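Local coordinates for tryptophan--tRNA ligase (Aeropyrum pernix, PDB 3A04), which catalyses the ATP-dependent attachment of L-tryptophan to its cognate tRNA, releasing AMP and diphosphate, as an aminoacyl-tRNA synthetase of the first class, at residues S80-F85 with V129-A134; G155-R160 with L201-G206; G285-A290 with G297-V302. One frame throughout, in Å; residues are numbered along the deposited sequence. Where two conformers were deposited one is given.

Contact 1 of 3, residues S80-F85 with V129-A134; sequences SGKFHF and VEEYIA
Ser80 meets Tyr132 through its backbone: Tyr132 OH donates to Ser80 O over 2.9 Å. The hydroxyl lies above the carbonyl plane, 46° out of it, while the oxygen it reaches sits at the edge of the tyrosine ring. Gly81, with a positive phi that favours glycine, brings its O to 3.5 Å from Tyr132 CE1 and also near Glu131 CG. At Lys82 the backbone and CB take part, CA lying 3.3 Å from Glu131 OE2; the ammonium group is not in contact with the carboxylate, Lys82 NZ and Glu131 OE2 being 6.8 Å apart. Phe83 N then donates to Glu131 OE2, 2.8 Å away and nearly straight at 166°, using the anti lone pair of that oxygen. Glu131 CG stands anti to the backbone N (chi1 -162°), and a bend at chi2 carries CD back toward the loop. A water donates to both Phe83 O and Glu131 OE2, so this one carboxylate oxygen serves the N-H of Phe83 directly and its carbonyl by relay. The Phe83 ring turns its edge to the face of Tyr132 in an offset edge-to-face pair, centroids 5.8 Å apart, with CD2 of each residue meeting at 3.8 Å. The segment belongs to the 'HIGH' motif, Pro79 to His87, a signature that contributes to the ATP site in this synthetase class and probably does so here. It lies in the loop between strand 72-77 and helix 85-99. Helix 121-139 packs against that loop through Glu131 and Tyr132, and His87 of helix 85-99 meets the rings of both Phe83 and Tyr132.

Contact 2 of 3, residues G155-R160 with L201-G206; sequences GTPYFR and LDEYGG
Pro157 makes most of the apolar contact, set against three residues of 201-206. Pro157 CG packs on the aliphatic part of Glu203, 3.7 Å from Glu203 CG, and Pro157 CB lies 3.8 Å from Leu201 CD1. Pro157 CB also approaches Tyr204 CE2 at 3.9 Å. The Glu203 chain bends at chi2 (96°), which lays CD beside Pro157 CG.

Among polar contacts, the direct one is marginal. Tyr158 N points to Tyr204 OH across 3.4 Å with an angle of 139°, a weak hydrogen bond, and the hydroxyl has a partner of its own in Arg154 O. Tyr158 CB also lies close to Tyr204 OH, at 3.3 Å, whereas the Tyr158 hydroxyl bonds to Asp195. One water joins the segments more plainly, donating to Glu203 OE2 over 2.6 Å and accepting from Arg160 NH1. The two charged groups stay apart, and Glu203 OE2 also forms a salt bridge with Arg371 of the second subunit.

Within 201-206, Leu201 O accepts from both Tyr204 N and Gly206 N, two bonds that close the turn.

The contact sets the first turn of helix 156-165 against the loop between helix 183-197 and strand 210-215. Helix 183-197 receives the Tyr158 ring, and His198 meets both tyrosine rings edge-to-face. The second subunit adjoins the helix directly: Phe159 meets Phe159 of that subunit, and Arg160 NE donates to Thr152 O of the second subunit, which places the contact at the dimer interface.

Contact 3 of 3, residues G285-A290 with G297-V302; sequences GGRATA and GGVPEV. With SF4 (iron/sulfur cluster), chain B.
Arg287 reaches across to Gly297 and Val299, and its course from CB outward accounts for the side-chain grip of the contact. CB points toward 297-302. Arg287 CG stands anti to the carbonyl carbon (chi1 -46°) and passes 3.6 Å from Gly297 O; the chain bends at chi2, and CD stays near the same oxygen. Arg287 NE donates to Gly297 O at 2.8 Å with an angle of 162°. Arg287 NH2 donates to Gly297 O as well, over 3.1 Å, so the guanidinium grips one acceptor side-on with two nitrogens. Gly297 O lies within about 5° of the guanidinium plane, yet the two donors see its carbonyl differently: NE is only slightly tilted from the carbonyl plane, whereas NH2 stands well above it. Over one guanidinium face lies Val299 CG2, offset toward the rim and 3.6 Å from Arg287 NH2; CZ and NH1 are also close to it. An alanine at Arg287 would probably leave Gly297 O without either of these donors and open a gap beside the Val299 methyl group.

Next to this grip, the backbones meet at Gly285. Val299 N donates to Gly285 O at 2.9 Å, and Gly285 CA makes a CA-H...O contact with Val299 O at 3.4 Å. A CB on Gly285 would fall only 1.9 Å from Val299 O, a clash consistent with glycine at this position.

The iron/sulfur cluster lies beside these glycines: its S1 is 3.4 Å from Gly285 C, and a CB on Gly298 would be crowded by the same sulfur. Cys303, Cys327, Cys334 and Cys337 belong to the pocket around the cluster. The chemistry implies that two polar grips, one backbone and one guanidinium, hold the loops before and after helix 290-296 together, while backbone at Gly285 and Gly286 lies close to sulfur S1.

How the contacts relate
Following the chain from the N terminus, the three contacts close loops in series, with none nesting or crossing. Contact 1 closes first, joining the loop after strand 72-77 to helix 121-139 across 43 intervening residues that include nearly all of helix 85-99 and strand 103-108. Contact 2 then closes a mostly helical loop of 40 residues, tying helix 156-165 to the approach to strand 210-215 beside the second subunit. Contact 3 closes a short loop whose six intervening residues all belong to helix 290-296, at the iron/sulfur cluster. Contacts 2 and 3 fall on opposite sides of the chain's centre, their own centres 53 Å apart; contact 1 lies 26 Å from contact 2 and 33 Å from contact 3, centre to centre.

Contact 1 of 3, residues S80-F85 with V129-A134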
# COMPACT_ATOMS: atom_id res chain seq x y z
N SER A 80 9.53 16.00 -9.82
CA SER A 80 10.77 15.69 -10.43
C SER A 80 11.00 16.81 -11.46
O SER A 80 10.07 17.09 -12.26
CB SER A 80 10.57 14.42 -11.27
OG SER A 80 11.84 14.01 -11.75
N GLY A 81 12.20 17.42 -11.50
CA GLY A 81 12.50 18.40 -12.56
C GLY A 81 11.75 19.69 -12.40
O GLY A 81 11.07 19.92 -11.40
N LYS A 82 11.82 20.58 -13.38
CA LYS A 82 11.29 21.90 -13.12
C LYS A 82 9.89 22.05 -13.69
O LYS A 82 9.52 21.34 -14.67
CB LYS A 82 12.24 22.97 -13.72
CG LYS A 82 13.68 22.93 -13.07
CD LYS A 82 14.46 24.23 -13.26
CE LYS A 82 15.08 24.28 -14.61
NZ LYS A 82 16.33 25.21 -14.66
N PHE A 83 9.13 22.99 -13.11
CA PHE A 83 7.77 23.27 -13.55
C PHE A 83 7.79 24.02 -14.88
O PHE A 83 8.44 25.11 -15.01
CB PHE A 83 7.13 24.13 -12.45
CG PHE A 83 5.66 24.35 -12.61
CD1 PHE A 83 5.18 25.34 -13.43
CD2 PHE A 83 4.75 23.54 -11.90
CE1 PHE A 83 3.80 25.60 -13.54
CE2 PHE A 83 3.42 23.79 -11.97
CZ PHE A 83 2.94 24.82 -12.82
N HIS A 84 7.03 23.50 -15.86
CA HIS A 84 7.08 24.01 -17.22
C HIS A 84 5.69 24.34 -17.75
O HIS A 84 4.68 24.22 -17.01
CB HIS A 84 7.94 23.06 -18.14
CG HIS A 84 7.44 21.64 -18.20
ND1 HIS A 84 6.12 21.32 -18.47
CD2 HIS A 84 8.08 20.46 -18.01
CE1 HIS A 84 5.98 20.00 -18.50
NE2 HIS A 84 7.16 19.46 -18.26
N PHE A 85 5.59 24.79 -19.01
CA PHE A 85 4.28 25.15 -19.56
C PHE A 85 3.32 23.96 -19.78
O PHE A 85 2.14 24.18 -19.92
CB PHE A 85 4.50 25.94 -20.90
CG PHE A 85 4.74 27.42 -20.63
CD1 PHE A 85 5.95 27.87 -20.13
CD2 PHE A 85 3.71 28.33 -20.80
CE1 PHE A 85 6.11 29.30 -19.85
CE2 PHE A 85 3.85 29.64 -20.53
CZ PHE A 85 5.06 30.14 -20.04
N VAL A 129 7.47 21.34 -2.83
CA VAL A 129 6.98 22.61 -2.25
C VAL A 129 7.47 23.86 -3.07
O VAL A 129 6.69 24.77 -3.40
CB VAL A 129 7.49 22.72 -0.79
CG1 VAL A 129 7.23 24.12 -0.18
CG2 VAL A 129 6.75 21.66 0.15
N GLU A 130 8.74 23.88 -3.40
CA GLU A 130 9.39 25.11 -3.95
C GLU A 130 9.33 25.19 -5.45
O GLU A 130 9.42 26.28 -6.01
CB GLU A 130 10.88 25.05 -3.57
CG GLU A 130 11.02 25.50 -2.11
CD GLU A 130 12.45 25.55 -1.59
OE1 GLU A 130 13.45 25.36 -2.34
OE2 GLU A 130 12.55 25.75 -0.37
N GLU A 131 9.24 24.04 -6.13
CA GLU A 131 9.07 24.01 -7.56
C GLU A 131 7.59 23.80 -7.97
O GLU A 131 7.12 24.44 -8.90
CB GLU A 131 9.92 22.93 -8.12
CG GLU A 131 10.25 22.95 -9.60
CD GLU A 131 10.82 24.32 -10.12
OE1 GLU A 131 11.58 25.09 -9.43
OE2 GLU A 131 10.46 24.58 -11.30
N TYR A 132 6.84 22.94 -7.31
CA TYR A 132 5.51 22.69 -7.78
C TYR A 132 4.52 23.57 -7.03
O TYR A 132 3.84 24.39 -7.66
CB TYR A 132 5.17 21.17 -7.72
CG TYR A 132 5.89 20.49 -8.88
CD1 TYR A 132 7.27 20.22 -8.83
CD2 TYR A 132 5.25 20.29 -10.05
CE1 TYR A 132 7.94 19.64 -9.92
CE2 TYR A 132 5.91 19.71 -11.13
CZ TYR A 132 7.23 19.43 -11.06
OH TYR A 132 7.79 18.84 -12.14
N ILE A 133 4.38 23.36 -5.70
CA ILE A 133 3.33 24.12 -5.01
C ILE A 133 3.55 25.65 -5.18
O ILE A 133 2.59 26.40 -5.41
CB ILE A 133 3.18 23.71 -3.53
CG1 ILE A 133 2.69 22.23 -3.48
CG2 ILE A 133 2.19 24.64 -2.79
CD1 ILE A 133 2.89 21.53 -2.09
N ALA A 134 4.80 26.09 -5.00
CA ALA A 134 5.04 27.53 -5.06
C ALA A 134 4.72 28.07 -6.45
O ALA A 134 4.09 29.10 -6.54
CB ALA A 134 6.47 27.88 -4.63
O HOH W 1 10.15 26.32 -13.36

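Contact 2 of 3, residues G155-R160 with L201-G206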
# COMPACT_ATOMS: atom_id res chain seq x y z
N GLY A 155 -3.01 9.71 5.21
CA GLY A 155 -3.77 9.21 6.36
C GLY A 155 -4.47 7.88 6.10
O GLY A 155 -4.60 7.40 4.97
N THR A 156 -5.02 7.34 7.19
CA THR A 156 -5.55 5.97 7.19
C THR A 156 -6.61 5.65 6.17
O THR A 156 -6.49 4.64 5.49
CB THR A 156 -5.98 5.55 8.66
OG1 THR A 156 -4.79 5.56 9.44
CG2 THR A 156 -6.51 4.08 8.64
N PRO A 157 -7.67 6.47 6.07
CA PRO A 157 -8.73 6.06 5.14
C PRO A 157 -8.26 5.98 3.65
O PRO A 157 -8.72 5.11 2.85
CB PRO A 157 -9.85 7.14 5.34
CG PRO A 157 -9.42 7.98 6.49
CD PRO A 157 -7.97 7.70 6.83
N TYR A 158 -7.33 6.87 3.29
CA TYR A 158 -6.79 6.93 1.91
C TYR A 158 -5.99 5.68 1.71
O TYR A 158 -6.06 5.01 0.75
CB TYR A 158 -5.81 8.12 1.85
CG TYR A 158 -4.84 8.18 0.70
CD1 TYR A 158 -5.24 8.73 -0.52
CD2 TYR A 158 -3.51 7.89 0.87
CE1 TYR A 158 -4.33 8.88 -1.57
CE2 TYR A 158 -2.61 8.02 -0.15
CZ TYR A 158 -2.99 8.57 -1.33
OH TYR A 158 -2.04 8.70 -2.30
N PHE A 159 -5.17 5.34 2.67
CA PHE A 159 -4.35 4.18 2.47
C PHE A 159 -5.19 2.88 2.53
O PHE A 159 -4.89 1.94 1.87
CB PHE A 159 -3.05 3.92 3.39
CG PHE A 159 -2.07 2.94 2.76
CD1 PHE A 159 -1.26 3.29 1.71
CD2 PHE A 159 -1.93 1.64 3.24
CE1 PHE A 159 -0.41 2.38 1.16
CE2 PHE A 159 -1.04 0.77 2.66
CZ PHE A 159 -0.32 1.16 1.63
N ARG A 160 -6.23 2.87 3.34
CA ARG A 160 -7.09 1.67 3.34
C ARG A 160 -7.68 1.41 1.95
O ARG A 160 -7.84 0.26 1.53
CB ARG A 160 -8.23 1.87 4.34
CG ARG A 160 -9.03 0.56 4.55
CD ARG A 160 -10.12 0.75 5.65
NE ARG A 160 -9.62 1.27 6.89
CZ ARG A 160 -10.24 2.20 7.62
NH1 ARG A 160 -11.39 2.71 7.21
NH2 ARG A 160 -9.71 2.58 8.76
N LEU A 201 -14.51 10.00 0.26
CA LEU A 201 -14.74 9.61 1.67
C LEU A 201 -15.08 10.78 2.55
O LEU A 201 -14.52 11.86 2.38
CB LEU A 201 -13.48 8.92 2.24
CG LEU A 201 -12.91 7.73 1.38
CD1 LEU A 201 -11.51 7.30 1.93
CD2 LEU A 201 -13.95 6.53 1.38
N ASP A 202 -15.91 10.55 3.58
CA ASP A 202 -16.30 11.60 4.48
C ASP A 202 -15.10 12.22 5.14
O ASP A 202 -15.08 13.42 5.31
CB ASP A 202 -17.26 11.02 5.52
CG ASP A 202 -18.56 10.54 4.83
OD1 ASP A 202 -18.96 11.19 3.80
OD2 ASP A 202 -19.09 9.51 5.23
N GLU A 203 -14.07 11.43 5.47
CA GLU A 203 -12.88 12.00 6.07
C GLU A 203 -12.16 13.08 5.27
O GLU A 203 -11.36 13.85 5.84
CB GLU A 203 -11.85 10.93 6.36
CG GLU A 203 -12.35 9.96 7.47
CD GLU A 203 -13.01 8.70 6.93
OE1 GLU A 203 -13.49 8.67 5.78
OE2 GLU A 203 -13.11 7.68 7.69
N TYR A 204 -12.34 13.09 3.95
CA TYR A 204 -11.64 14.12 3.17
C TYR A 204 -12.62 15.16 2.63
O TYR A 204 -12.23 15.92 1.74
CB TYR A 204 -10.87 13.46 1.99
CG TYR A 204 -9.78 12.56 2.58
CD1 TYR A 204 -8.68 13.12 3.21
CD2 TYR A 204 -9.94 11.16 2.58
CE1 TYR A 204 -7.64 12.26 3.83
CE2 TYR A 204 -8.94 10.28 3.15
CZ TYR A 204 -7.82 10.86 3.80
OH TYR A 204 -6.85 10.05 4.37
N GLY A 205 -13.88 15.14 3.11
CA GLY A 205 -14.87 16.14 2.70
C GLY A 205 -16.06 15.57 1.92
O GLY A 205 -17.02 16.28 1.66
N GLY A 206 -16.02 14.30 1.53
CA GLY A 206 -17.21 13.69 1.00
C GLY A 206 -17.63 14.14 -0.40
O GLY A 206 -18.86 14.31 -0.69
O HOH W 2 -11.83 5.46 8.21

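Contact 3 of 3, residues G285-A290 with G297-V302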
# COMPACT_ATOMS: atom_id res chain seq x y z
N GLY A 285 6.35 26.68 -38.51
CA GLY A 285 5.91 26.35 -39.87
C GLY A 285 6.41 27.35 -40.92
O GLY A 285 5.69 27.63 -41.85
N GLY A 286 7.59 27.94 -40.73
CA GLY A 286 8.16 28.94 -41.65
C GLY A 286 8.77 28.25 -42.88
O GLY A 286 8.73 27.01 -43.00
N ARG A 287 9.29 29.04 -43.84
CA ARG A 287 9.73 28.45 -45.12
C ARG A 287 11.18 28.77 -45.33
O ARG A 287 11.82 29.42 -44.47
CB ARG A 287 8.88 28.90 -46.32
CG ARG A 287 7.35 28.89 -46.19
CD ARG A 287 6.56 27.64 -46.73
NE ARG A 287 5.12 28.00 -46.68
CZ ARG A 287 4.07 27.21 -46.94
NH1 ARG A 287 4.20 25.93 -47.31
NH2 ARG A 287 2.83 27.72 -46.82
N ALA A 288 11.68 28.33 -46.49
CA ALA A 288 13.08 28.48 -46.87
C ALA A 288 13.65 29.83 -46.49
O ALA A 288 14.72 29.91 -45.84
CB ALA A 288 13.24 28.23 -48.39
N THR A 289 12.94 30.89 -46.88
CA THR A 289 13.46 32.27 -46.81
C THR A 289 12.34 33.29 -46.73
O THR A 289 11.19 33.02 -47.13
CB THR A 289 14.24 32.64 -48.11
OG1 THR A 289 13.45 32.25 -49.25
CG2 THR A 289 15.64 31.96 -48.16
N ALA A 290 12.72 34.49 -46.27
CA ALA A 290 11.82 35.65 -46.20
C ALA A 290 11.00 35.70 -47.48
O ALA A 290 9.77 35.75 -47.45
CB ALA A 290 12.64 36.94 -46.04
N GLY A 297 2.98 32.30 -47.46
CA GLY A 297 2.70 32.36 -46.02
C GLY A 297 3.25 31.16 -45.25
O GLY A 297 4.06 30.38 -45.76
N GLY A 298 2.82 31.02 -44.00
CA GLY A 298 3.33 29.95 -43.18
C GLY A 298 2.32 28.88 -42.84
O GLY A 298 1.15 28.89 -43.29
N VAL A 299 2.77 27.93 -42.01
CA VAL A 299 1.94 26.83 -41.64
C VAL A 299 1.80 26.79 -40.08
O VAL A 299 2.58 26.11 -39.39
CB VAL A 299 2.48 25.49 -42.27
CG1 VAL A 299 1.55 24.26 -41.96
CG2 VAL A 299 2.72 25.68 -43.84
N PRO A 300 0.82 27.55 -39.54
CA PRO A 300 0.62 27.61 -38.06
C PRO A 300 0.26 26.25 -37.43
O PRO A 300 0.67 25.98 -36.30
CB PRO A 300 -0.55 28.62 -37.90
CG PRO A 300 -0.43 29.55 -39.13
CD PRO A 300 -0.01 28.56 -40.25
N GLU A 301 -0.49 25.42 -38.15
CA GLU A 301 -0.86 24.03 -37.75
C GLU A 301 0.34 23.19 -37.24
O GLU A 301 0.18 22.33 -36.39
CB GLU A 301 -1.57 23.29 -38.90
CG GLU A 301 -3.00 23.78 -39.21
CD GLU A 301 -3.08 25.13 -39.99
OE1 GLU A 301 -2.06 25.63 -40.50
OE2 GLU A 301 -4.21 25.68 -40.11
N VAL A 302 1.55 23.47 -37.74
CA VAL A 302 2.76 22.74 -37.31
C VAL A 302 3.80 23.59 -36.56
O VAL A 302 4.99 23.19 -36.44
CB VAL A 302 3.41 21.98 -38.53
CG1 VAL A 302 2.34 21.14 -39.22
CG2 VAL A 302 3.97 22.97 -39.51
FE1 SF4 B . 4.51 32.82 -36.70
FE2 SF4 B . 3.57 31.59 -38.97
FE3 SF4 B . 6.27 31.69 -38.44
FE4 SF4 B . 4.65 30.21 -36.81
S1 SF4 B . 5.04 29.89 -39.14
S2 SF4 B . 6.31 31.60 -36.13
S3 SF4 B . 2.74 31.37 -36.79
S4 SF4 B . 4.87 33.49 -38.95